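Local atomic coordinates of peptidoglycan D,D-transpeptidase PbpA (Mycobacterium tuberculosis, PDB entry 3UPP), a protein that probably cross-links the peptide chains of cell-wall peptidoglycan as a penicillin-binding D,D-transpeptidase and contributes to the control of cell length. Residues T188-S193 against I308-V313; S193-I198 against S271-F276; T396-H401 against T408-W413. All coordinates share one frame; numbering follows the deposited sequence.

Contact 1 (T188-S193 against I308-V313); sequences TYPPGS and IGQKDV. With CEF (CEFOTAXIME, C3' cleaved, open, bound form), chain C.
The amide of Gly192 donates to the carbonyl oxygen of Gly309 (N to O 3.0 Å), joining the loop that leads into the SxxK motif of this penicillin-binding transpeptidase fold to the loop that follows helix 300-307. The bond is bent, 139° at the hydrogen, and its donor lies 26° out of the carbonyl plane. A weaker CA-H...O contact runs the other way, from Gly309 CA to Gly192 O at 3.3 Å. With no CB on Gly309, a position that Gly192 O would block, the backbones can approach this closely; at Gly192 the positive phi alone favours glycine. The acceptors Gly192 O and Ile308 O lie 3.0 Å apart, with no hydrogen bond between them.

Prolines extend the contact. Pro191 rests its CD on Gly309 O at 3.4 Å, and its CG meets Val313 CG1 at 3.5 Å, the side chains crossing at about a right angle. That methyl of Val313 is held trans to the backbone nitrogen (chi1 -169°), which turns it against the proline ring. Pro190 CA makes a further CA-H...O contact with Val313 O, at 3.3 Å.

The second shell shapes the 308-313 loop. Gly309, with positive phi, is the C-prime residue of a Schellman motif whose bonds return to Met305 and Thr306, and a type II' turn follows from Gln310 to Val313. Gln310, bent at chi2, folds its amide back over Gly192: NE2 is hydrogen-bonded to Glu400 O, while OE1 lies 3.1 Å from the methoxy carbon C11 of the bound cefotaxime. Beyond Gly192, Ser193 OG is covalently joined to cefotaxime C8 at 1.4 Å.

Contact 2 (S193-I198 against S271-F276); sequences STFKVI and SMARAF. With CEF (CEFOTAXIME, C3' cleaved, open, bound form), chain C.
Ile198, in the first turn of helix 196-205, faces Ala273 near the end of helix 266-275, and their CA atoms, the nearest pair across the contact, are 6.5 Å apart. Side chains bridge that gap, Ile198 sending one branch to Phe276 and the other to Met272 and Ala273. Its CD1 sits over one face of the Phe276 ring, 3.8 Å from the centroid and 30° off the ring normal, a CH-pi contact displaced toward the CG-CD2 side of the ring. Phe276 is the residue where the chain leaves the helix, and its other neighbours include Ile323 and Thr326 of helix 317-328. The second branch, CG2, is placed trans to the backbone nitrogen by the chi1 of -58°, and meets Met272 CG and Ala273 N, each at 4.0 Å. Met272 CG also touches the carbonyl oxygen of Ile198 at 3.6 Å. From there the methionine bends at both chi2 and chi3 and leads off along helix 196-205, against Ala201, Ala202 and Ala205.

Phe195 adds a looser touch, the edge of its ring at CZ lying 4.4 Å from Ala273 CB, while Ile198 CB covers one face of the same ring. At the far end of the 193-198 segment, the extended Lys196 carries NZ to Ser193 OG at 3.0 Å; NZ is also hydrogen-bonded to Ser252 OG and Asn254 OD1. Ser193 is the residue acylated by cefotaxime, as expected for an SxxK serine. No hydrogen bond crosses between the segments, so apolar fit joins the two helices, and the Ser193-Lys196 bond and acyl linkage lie at the other end.

Contact 3 (T396-H401 against T408-W413); sequences TGTAEH and TPPHAW. With CEF (CEFOTAXIME, C3' cleaved, open, bound form), chain C.
Gly397 and Trp413 form a hydrogen-bonded antiparallel pair: Trp413 N reaches Gly397 O at 2.7 Å, whereas the return bond from Gly397 N to Trp413 O, 3.1 Å long, has its donor 48° above the carbonyl plane. Ala399 and His411 pair likewise, with Ala399 N in the carbonyl plane of His411. Between them Thr398 and Ala412 make a non-hydrogen-bonded pair. A side-chain bond follows, His401 NE2 giving to Pro409 O at 2.7 Å.

The strands belong to a hairpin, and strand 393-399 is an outermost strand of the five-stranded antiparallel sheet of the transpeptidase fold; Thr396 and Gly397 follow Lys395 in what matches the KTG motif of penicillin-binding proteins.

In an offset aromatic stack His401 lies over a face of His411, centroids 3.7 Å apart and planes at 13°. The apolar contact is Ala399 CB at the indole edge, 4.2 Å from Trp413 CD1. The Thr398 side chain lies beside Pro410, pointing the same way, its OG1 3.4 Å from CG and weakly hydrogen-bonded to Ala440 O.

From the outer strand, Thr396 OG1 donates to the cefotaxime carboxylate O1 at 2.4 Å, a doubtfully short length at this resolution, and cefotaxime N2 bonds weakly to Thr398 O at 3.2 Å.

How the contacts relate
At least one segment of each contact reaches the acylated site. Contacts 1 and 2 share Ser193, with centres about 10 Å apart, and Phe195 joins them: its CB packs on Gly309 CA at 3.6 Å and its CE1 on Val313 CG1. Contact 3 lies about 9 Å from contact 1, centre to centre, and is tied to it by a probable hydrogen bond from Trp413 NE1 to Pro190 O at 2.7 Å. Although the centres of contacts 2 and 3 are about 17 Å apart, Ser193 CB comes within 3.4 Å of Thr396 O. Cefotaxime is thus attached through the shared serine and lies along the outer strand of contact 3, with Asn254 as a further hydrogen-bonding partner.

Contact 1 (T188-S193 against I308-V313)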
loop_
_atom_site.group_PDB
_atom_site.type_symbol
_atom_site.label_atom_id
_atom_site.label_comp_id
_atom_site.label_asym_id
_atom_site.label_seq_id
_atom_site.Cartn_x
_atom_site.Cartn_y
_atom_site.Cartn_z
ATOM N N THR A 188 10.006 1.594 1.269
ATOM C CA THR A 188 9.771 0.728 2.429
ATOM C C THR A 188 9.958 1.553 3.694
ATOM O O THR A 188 10.814 2.445 3.739
ATOM C CB THR A 188 10.727 -0.485 2.482
ATOM O OG1 THR A 188 12.064 -0.033 2.706
ATOM C CG2 THR A 188 10.664 -1.328 1.211
ATOM N N TYR A 189 9.152 1.251 4.710
ATOM C CA TYR A 189 9.103 2.034 5.957
ATOM C C TYR A 189 9.019 1.093 7.151
ATOM O O TYR A 189 8.391 0.043 7.047
ATOM C CB TYR A 189 7.845 2.897 5.981
ATOM C CG TYR A 189 7.668 3.843 4.814
ATOM C CD1 TYR A 189 8.202 5.139 4.860
ATOM C CD2 TYR A 189 6.934 3.461 3.684
ATOM C CE1 TYR A 189 8.025 6.019 3.815
ATOM C CE2 TYR A 189 6.755 4.328 2.632
ATOM C CZ TYR A 189 7.303 5.610 2.696
ATOM O OH TYR A 189 7.129 6.493 1.650
ATOM N N PRO A 190 9.608 1.466 8.300
ATOM C CA PRO A 190 9.326 0.629 9.491
ATOM C C PRO A 190 7.823 0.604 9.780
ATOM O O PRO A 190 7.189 1.663 9.765
ATOM C CB PRO A 190 10.114 1.306 10.620
ATOM C CG PRO A 190 10.426 2.670 10.114
ATOM C CD PRO A 190 10.508 2.590 8.610
ATOM N N PRO A 191 7.240 -0.605 9.967
ATOM C CA PRO A 191 5.790 -0.728 10.187
ATOM C C PRO A 191 5.345 -0.394 11.608
ATOM O O PRO A 191 4.153 -0.214 11.847
ATOM C CB PRO A 191 5.515 -2.197 9.867
ATOM C CG PRO A 191 6.771 -2.895 10.259
ATOM C CD PRO A 191 7.903 -1.925 9.947
ATOM N N GLY A 192 6.287 -0.321 12.542
ATOM C CA GLY A 192 5.952 -0.066 13.933
ATOM C C GLY A 192 4.964 -1.086 14.477
ATOM O O GLY A 192 5.069 -2.290 14.209
ATOM N N SER A 193 3.983 -0.595 15.219
ATOM C CA SER A 193 3.062 -1.453 15.961
ATOM C C SER A 193 2.199 -2.332 15.090
ATOM O O SER A 193 1.724 -3.361 15.563
ATOM C CB SER A 193 2.177 -0.632 16.908
ATOM O OG SER A 193 2.865 -0.328 18.107
ATOM N N ILE A 308 8.204 -5.344 17.777
ATOM C CA ILE A 308 7.373 -4.138 17.778
ATOM C C ILE A 308 7.530 -3.307 16.469
ATOM O O ILE A 308 7.117 -2.150 16.398
ATOM C CB ILE A 308 7.590 -3.278 19.072
ATOM C CG1 ILE A 308 9.024 -2.729 19.142
ATOM C CG2 ILE A 308 7.285 -4.090 20.323
ATOM C CD1 ILE A 308 9.227 -1.654 20.210
ATOM N N GLY A 309 8.111 -3.917 15.438
ATOM C CA GLY A 309 8.167 -3.321 14.106
ATOM C C GLY A 309 9.252 -2.291 13.869
ATOM O O GLY A 309 9.079 -1.385 13.056
ATOM N N GLN A 310 10.366 -2.414 14.583
ATOM C CA GLN A 310 11.473 -1.488 14.413
ATOM C C GLN A 310 12.730 -2.230 13.946
ATOM O O GLN A 310 12.643 -3.132 13.105
ATOM C CB GLN A 310 11.737 -0.673 15.690
ATOM C CG GLN A 310 10.589 0.252 16.128
ATOM C CD GLN A 310 10.247 1.360 15.115
ATOM O OE1 GLN A 310 9.094 1.794 15.032
ATOM N NE2 GLN A 310 11.242 1.812 14.341
ATOM N N LYS A 311 13.890 -1.846 14.482
ATOM C CA LYS A 311 15.157 -2.369 14.000
ATOM C C LYS A 311 15.136 -2.342 12.459
ATOM O O LYS A 311 14.894 -1.296 11.875
ATOM C CB LYS A 311 15.430 -3.770 14.591
ATOM C CG LYS A 311 16.832 -4.317 14.347
ATOM C CD LYS A 311 17.932 -3.393 14.859
ATOM C CE LYS A 311 19.285 -3.995 14.550
ATOM N NZ LYS A 311 20.417 -3.101 14.881
ATOM N N ASP A 312 15.328 -3.483 11.805
ATOM C CA ASP A 312 15.512 -3.503 10.359
ATOM C C ASP A 312 14.279 -3.958 9.601
ATOM O O ASP A 312 14.385 -4.311 8.437
ATOM C CB ASP A 312 16.718 -4.369 9.983
ATOM C CG ASP A 312 18.006 -3.892 10.641
ATOM O OD1 ASP A 312 18.327 -2.685 10.525
ATOM O OD2 ASP A 312 18.702 -4.724 11.273
ATOM N N VAL A 313 13.114 -3.951 10.248
ATOM C CA VAL A 313 11.848 -4.211 9.549
ATOM C C VAL A 313 11.439 -3.030 8.652
ATOM O O VAL A 313 11.439 -1.869 9.071
ATOM C CB VAL A 313 10.677 -4.599 10.507
ATOM C CG1 VAL A 313 9.473 -5.119 9.717
ATOM C CG2 VAL A 313 11.119 -5.657 11.501
HETATM S S1 CEF C . 2.433 2.842 21.437
HETATM C C1 CEF C . 0.634 2.721 21.694
HETATM C C2 CEF C . -0.079 3.059 20.543
HETATM C C3 CEF C . -1.317 3.668 20.749
HETATM C C4 CEF C . 0.378 2.795 19.229
HETATM C C5 CEF C . -0.503 2.747 18.142
HETATM O O1 CEF C . -1.513 1.930 18.132
HETATM O O2 CEF C . -0.383 3.588 17.159
HETATM N N1 CEF C . 1.548 2.221 18.947
HETATM C C6 CEF C . 2.484 1.768 19.969
HETATM C C7 CEF C . 3.875 1.590 19.380
HETATM C C8 CEF C . 3.820 0.667 18.163
HETATM O O3 CEF C . 4.650 0.790 17.259
HETATM N N2 CEF C . 4.559 2.839 19.008
HETATM C C9 CEF C . 5.610 3.263 19.728
HETATM O O4 CEF C . 6.030 2.686 20.727
HETATM C C10 CEF C . 6.286 4.541 19.221
HETATM N N3 CEF C . 7.540 4.492 18.712
HETATM O O5 CEF C . 8.333 3.062 18.677
HETATM C C11 CEF C . 7.747 2.089 17.781
HETATM C C12 CEF C . 5.626 5.692 19.270
HETATM C C13 CEF C . 6.221 6.861 19.006
HETATM S S2 CEF C . 5.035 8.003 19.193
HETATM C C14 CEF C . 3.851 7.001 19.596
HETATM N N4 CEF C . 2.605 7.369 19.880
HETATM N N5 CEF C . 4.316 5.751 19.603
#

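Contact 2 (S193-I198 against S271-F276)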
loop_
_atom_site.group_PDB
_atom_site.type_symbol
_atom_site.label_atom_id
_atom_site.label_comp_id
_atom_site.label_asym_id
_atom_site.label_seq_id
_atom_site.Cartn_x
_atom_site.Cartn_y
_atom_site.Cartn_z
ATOM N N SER A 193 3.983 -0.595 15.219
ATOM C CA SER A 193 3.062 -1.453 15.961
ATOM C C SER A 193 2.199 -2.332 15.090
ATOM O O SER A 193 1.724 -3.361 15.563
ATOM C CB SER A 193 2.177 -0.632 16.908
ATOM O OG SER A 193 2.865 -0.328 18.107
ATOM N N THR A 194 1.993 -1.955 13.831
ATOM C CA THR A 194 1.247 -2.831 12.904
ATOM C C THR A 194 1.893 -4.217 12.791
ATOM O O THR A 194 1.205 -5.204 12.516
ATOM C CB THR A 194 1.053 -2.207 11.481
ATOM O OG1 THR A 194 2.326 -1.882 10.911
ATOM C CG2 THR A 194 0.187 -0.945 11.550
ATOM N N PHE A 195 3.204 -4.296 13.032
ATOM C CA PHE A 195 3.937 -5.575 12.931
ATOM C C PHE A 195 3.616 -6.529 14.096
ATOM O O PHE A 195 3.855 -7.741 14.009
ATOM C CB PHE A 195 5.442 -5.327 12.840
ATOM C CG PHE A 195 6.207 -6.454 12.214
ATOM C CD1 PHE A 195 6.071 -6.736 10.865
ATOM C CD2 PHE A 195 7.065 -7.245 12.981
ATOM C CE1 PHE A 195 6.780 -7.784 10.279
ATOM C CE2 PHE A 195 7.776 -8.308 12.406
ATOM C CZ PHE A 195 7.634 -8.569 11.046
ATOM N N LYS A 196 3.061 -5.975 15.180
ATOM C CA LYS A 196 2.519 -6.789 16.260
ATOM C C LYS A 196 1.512 -7.816 15.716
ATOM O O LYS A 196 1.258 -8.831 16.348
ATOM C CB LYS A 196 1.893 -5.910 17.332
ATOM C CG LYS A 196 2.890 -4.995 18.039
ATOM C CD LYS A 196 2.158 -4.034 18.941
ATOM C CE LYS A 196 3.109 -3.337 19.903
ATOM N NZ LYS A 196 2.461 -2.111 20.475
ATOM N N VAL A 197 0.970 -7.570 14.525
ATOM C CA VAL A 197 0.103 -8.555 13.879
ATOM C C VAL A 197 0.912 -9.814 13.497
ATOM O O VAL A 197 0.425 -10.936 13.627
ATOM C CB VAL A 197 -0.642 -7.963 12.649
ATOM C CG1 VAL A 197 -1.318 -9.062 11.838
ATOM C CG2 VAL A 197 -1.661 -6.924 13.083
ATOM N N ILE A 198 2.156 -9.615 13.070
ATOM C CA ILE A 198 3.029 -10.719 12.657
ATOM C C ILE A 198 3.542 -11.464 13.880
ATOM O O ILE A 198 3.513 -12.699 13.918
ATOM C CB ILE A 198 4.211 -10.222 11.768
ATOM C CG1 ILE A 198 3.683 -9.490 10.521
ATOM C CG2 ILE A 198 5.162 -11.361 11.404
ATOM C CD1 ILE A 198 2.942 -10.381 9.551
ATOM N N SER A 271 9.980 -16.992 10.097
ATOM C CA SER A 271 9.116 -17.891 9.344
ATOM C C SER A 271 7.738 -17.291 9.057
ATOM O O SER A 271 7.245 -17.383 7.923
ATOM C CB SER A 271 9.015 -19.240 10.055
ATOM O OG SER A 271 7.744 -19.823 9.845
ATOM N N MET A 272 7.147 -16.652 10.074
ATOM C CA MET A 272 5.863 -15.956 9.945
ATOM C C MET A 272 5.940 -14.686 9.066
ATOM O O MET A 272 4.966 -14.324 8.397
ATOM C CB MET A 272 5.312 -15.600 11.328
ATOM C CG MET A 272 3.853 -15.148 11.321
ATOM S SD MET A 272 2.811 -16.374 10.487
ATOM C CE MET A 272 2.645 -17.638 11.747
ATOM N N ALA A 273 7.087 -14.006 9.081
ATOM C CA ALA A 273 7.305 -12.857 8.197
ATOM C C ALA A 273 7.387 -13.322 6.734
ATOM O O ALA A 273 6.720 -12.755 5.872
ATOM C CB ALA A 273 8.542 -12.078 8.613
ATOM N N ARG A 274 8.171 -14.376 6.471
ATOM C CA ARG A 274 8.211 -15.031 5.159
ATOM C C ARG A 274 6.815 -15.517 4.731
ATOM O O ARG A 274 6.400 -15.320 3.578
ATOM C CB ARG A 274 9.206 -16.207 5.139
ATOM C CG ARG A 274 10.665 -15.823 5.381
ATOM C CD ARG A 274 11.648 -16.965 5.100
ATOM N NE ARG A 274 11.353 -18.186 5.870
ATOM C CZ ARG A 274 11.937 -18.536 7.023
ATOM N NH1 ARG A 274 12.882 -17.773 7.572
ATOM N NH2 ARG A 274 11.581 -19.660 7.626
ATOM N N ALA A 275 6.084 -16.129 5.662
ATOM C CA ALA A 275 4.744 -16.649 5.368
ATOM C C ALA A 275 3.789 -15.529 4.972
ATOM O O ALA A 275 2.857 -15.751 4.203
ATOM C CB ALA A 275 4.193 -17.460 6.551
ATOM N N PHE A 276 4.047 -14.330 5.480
ATOM C CA PHE A 276 3.308 -13.125 5.091
ATOM C C PHE A 276 3.954 -12.293 3.966
ATOM O O PHE A 276 3.668 -11.098 3.840
ATOM C CB PHE A 276 3.085 -12.218 6.300
ATOM C CG PHE A 276 1.819 -12.510 7.058
ATOM C CD1 PHE A 276 0.590 -12.014 6.608
ATOM C CD2 PHE A 276 1.853 -13.271 8.231
ATOM C CE1 PHE A 276 -0.575 -12.268 7.302
ATOM C CE2 PHE A 276 0.689 -13.521 8.943
ATOM C CZ PHE A 276 -0.529 -13.016 8.483
HETATM S S1 CEF C . 2.433 2.842 21.437
HETATM C C1 CEF C . 0.634 2.721 21.694
HETATM C C2 CEF C . -0.079 3.059 20.543
HETATM C C3 CEF C . -1.317 3.668 20.749
HETATM C C4 CEF C . 0.378 2.795 19.229
HETATM C C5 CEF C . -0.503 2.747 18.142
HETATM O O1 CEF C . -1.513 1.930 18.132
HETATM O O2 CEF C . -0.383 3.588 17.159
HETATM N N1 CEF C . 1.548 2.221 18.947
HETATM C C6 CEF C . 2.484 1.768 19.969
HETATM C C7 CEF C . 3.875 1.590 19.380
HETATM C C8 CEF C . 3.820 0.667 18.163
HETATM O O3 CEF C . 4.650 0.790 17.259
HETATM N N2 CEF C . 4.559 2.839 19.008
HETATM C C9 CEF C . 5.610 3.263 19.728
HETATM O O4 CEF C . 6.030 2.686 20.727
HETATM C C10 CEF C . 6.286 4.541 19.221
HETATM N N3 CEF C . 7.540 4.492 18.712
HETATM O O5 CEF C . 8.333 3.062 18.677
HETATM C C11 CEF C . 7.747 2.089 17.781
HETATM C C12 CEF C . 5.626 5.692 19.270
HETATM C C13 CEF C . 6.221 6.861 19.006
HETATM S S2 CEF C . 5.035 8.003 19.193
HETATM C C14 CEF C . 3.851 7.001 19.596
HETATM N N4 CEF C . 2.605 7.369 19.880
HETATM N N5 CEF C . 4.316 5.751 19.603
#

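Contact 3 (T396-H401 against T408-W413)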
loop_
_atom_site.group_PDB
_atom_site.type_symbol
_atom_site.label_atom_id
_atom_site.label_comp_id
_atom_site.label_asym_id
_atom_site.label_seq_id
_atom_site.Cartn_x
_atom_site.Cartn_y
_atom_site.Cartn_z
ATOM N N THR A 396 -3.300 -0.095 14.419
ATOM C CA THR A 396 -2.558 1.133 14.218
ATOM C C THR A 396 -1.096 0.903 14.549
ATOM O O THR A 396 -0.715 -0.122 15.103
ATOM C CB THR A 396 -3.088 2.306 15.088
ATOM O OG1 THR A 396 -3.196 1.874 16.451
ATOM C CG2 THR A 396 -4.449 2.813 14.589
ATOM N N GLY A 397 -0.281 1.872 14.171
ATOM C CA GLY A 397 1.133 1.836 14.407
ATOM C C GLY A 397 1.678 3.230 14.209
ATOM O O GLY A 397 1.211 4.014 13.362
ATOM N N THR A 398 2.654 3.553 15.030
ATOM C CA THR A 398 3.389 4.769 14.866
ATOM C C THR A 398 4.857 4.422 15.042
ATOM O O THR A 398 5.283 3.967 16.107
ATOM C CB THR A 398 2.821 5.948 15.750
ATOM O OG1 THR A 398 3.851 6.894 16.065
ATOM C CG2 THR A 398 2.165 5.442 17.022
ATOM N N ALA A 399 5.604 4.614 13.956
ATOM C CA ALA A 399 6.938 4.063 13.771
ATOM C C ALA A 399 8.042 5.108 13.700
ATOM O O ALA A 399 7.987 6.033 12.882
ATOM C CB ALA A 399 6.961 3.211 12.496
ATOM N N GLU A 400 9.044 4.932 14.555
ATOM C CA GLU A 400 10.271 5.723 14.531
ATOM C C GLU A 400 11.127 5.350 13.321
ATOM O O GLU A 400 11.042 4.230 12.814
ATOM C CB GLU A 400 11.091 5.477 15.797
ATOM C CG GLU A 400 10.598 6.192 17.038
ATOM C CD GLU A 400 11.439 5.870 18.279
ATOM O OE1 GLU A 400 12.441 5.103 18.173
ATOM O OE2 GLU A 400 11.088 6.389 19.363
ATOM N N HIS A 401 11.960 6.293 12.878
ATOM C CA HIS A 401 12.797 6.111 11.693
ATOM C C HIS A 401 13.948 7.110 11.693
ATOM O O HIS A 401 13.956 8.056 12.484
ATOM C CB HIS A 401 11.957 6.308 10.440
ATOM C CG HIS A 401 11.308 7.653 10.368
ATOM N ND1 HIS A 401 11.909 8.740 9.770
ATOM C CD2 HIS A 401 10.120 8.094 10.846
ATOM C CE1 HIS A 401 11.109 9.786 9.863
ATOM N NE2 HIS A 401 10.017 9.420 10.507
ATOM N N THR A 408 12.548 12.792 15.725
ATOM C CA THR A 408 11.971 12.909 14.385
ATOM C C THR A 408 10.485 12.553 14.437
ATOM O O THR A 408 10.106 11.601 15.116
ATOM C CB THR A 408 12.661 11.937 13.379
ATOM O OG1 THR A 408 14.040 11.748 13.722
ATOM C CG2 THR A 408 12.566 12.456 11.944
ATOM N N PRO A 409 9.629 13.319 13.732
ATOM C CA PRO A 409 8.226 12.891 13.621
ATOM C C PRO A 409 8.076 11.447 13.082
ATOM O O PRO A 409 8.574 11.144 12.002
ATOM C CB PRO A 409 7.624 13.906 12.641
ATOM C CG PRO A 409 8.514 15.099 12.727
ATOM C CD PRO A 409 9.881 14.602 13.046
ATOM N N PRO A 410 7.394 10.560 13.831
ATOM C CA PRO A 410 7.255 9.169 13.393
ATOM C C PRO A 410 6.297 9.000 12.212
ATOM O O PRO A 410 5.492 9.888 11.942
ATOM C CB PRO A 410 6.684 8.469 14.634
ATOM C CG PRO A 410 5.920 9.523 15.336
ATOM C CD PRO A 410 6.713 10.797 15.121
ATOM N N HIS A 411 6.377 7.863 11.523
ATOM C CA HIS A 411 5.389 7.538 10.496
ATOM C C HIS A 411 4.116 7.075 11.189
ATOM O O HIS A 411 4.181 6.346 12.167
ATOM C CB HIS A 411 5.877 6.425 9.553
ATOM C CG HIS A 411 7.220 6.669 8.940
ATOM N ND1 HIS A 411 7.516 7.797 8.206
ATOM C CD2 HIS A 411 8.336 5.902 8.918
ATOM C CE1 HIS A 411 8.764 7.725 7.777
ATOM N NE2 HIS A 411 9.282 6.584 8.193
ATOM N N ALA A 412 2.969 7.504 10.678
ATOM C CA ALA A 412 1.674 7.069 11.166
ATOM C C ALA A 412 1.118 5.974 10.247
ATOM O O ALA A 412 1.000 6.174 9.036
ATOM C CB ALA A 412 0.736 8.234 11.225
ATOM N N TRP A 413 0.776 4.821 10.832
ATOM C CA TRP A 413 0.329 3.645 10.068
ATOM C C TRP A 413 -1.074 3.218 10.511
ATOM O O TRP A 413 -1.438 3.365 11.666
ATOM C CB TRP A 413 1.258 2.463 10.331
ATOM C CG TRP A 413 2.498 2.285 9.495
ATOM C CD1 TRP A 413 3.782 2.475 9.902
ATOM C CD2 TRP A 413 2.576 1.788 8.142
ATOM N NE1 TRP A 413 4.666 2.164 8.879
ATOM C CE2 TRP A 413 3.949 1.731 7.794
ATOM C CE3 TRP A 413 1.621 1.383 7.198
ATOM C CZ2 TRP A 413 4.398 1.266 6.542
ATOM C CZ3 TRP A 413 2.060 0.932 5.949
ATOM C CH2 TRP A 413 3.446 0.882 5.630
HETATM S S1 CEF C . 2.433 2.842 21.437
HETATM C C1 CEF C . 0.634 2.721 21.694
HETATM C C2 CEF C . -0.079 3.059 20.543
HETATM C C3 CEF C . -1.317 3.668 20.749
HETATM C C4 CEF C . 0.378 2.795 19.229
HETATM C C5 CEF C . -0.503 2.747 18.142
HETATM O O1 CEF C . -1.513 1.930 18.132
HETATM O O2 CEF C . -0.383 3.588 17.159
HETATM N N1 CEF C . 1.548 2.221 18.947
HETATM C C6 CEF C . 2.484 1.768 19.969
HETATM C C7 CEF C . 3.875 1.590 19.380
HETATM C C8 CEF C . 3.820 0.667 18.163
HETATM O O3 CEF C . 4.650 0.790 17.259
HETATM N N2 CEF C . 4.559 2.839 19.008
HETATM C C9 CEF C . 5.610 3.263 19.728
HETATM O O4 CEF C . 6.030 2.686 20.727
HETATM C C10 CEF C . 6.286 4.541 19.221
HETATM N N3 CEF C . 7.540 4.492 18.712
HETATM O O5 CEF C . 8.333 3.062 18.677
HETATM C C11 CEF C . 7.747 2.089 17.781
HETATM C C12 CEF C . 5.626 5.692 19.270
HETATM C C13 CEF C . 6.221 6.861 19.006
HETATM S S2 CEF C . 5.035 8.003 19.193
HETATM C C14 CEF C . 3.851 7.001 19.596
HETATM N N4 CEF C . 2.605 7.369 19.880
HETATM N N5 CEF C . 4.316 5.751 19.603
HETATM O O HOH W 1 10.861 8.957 14.507
#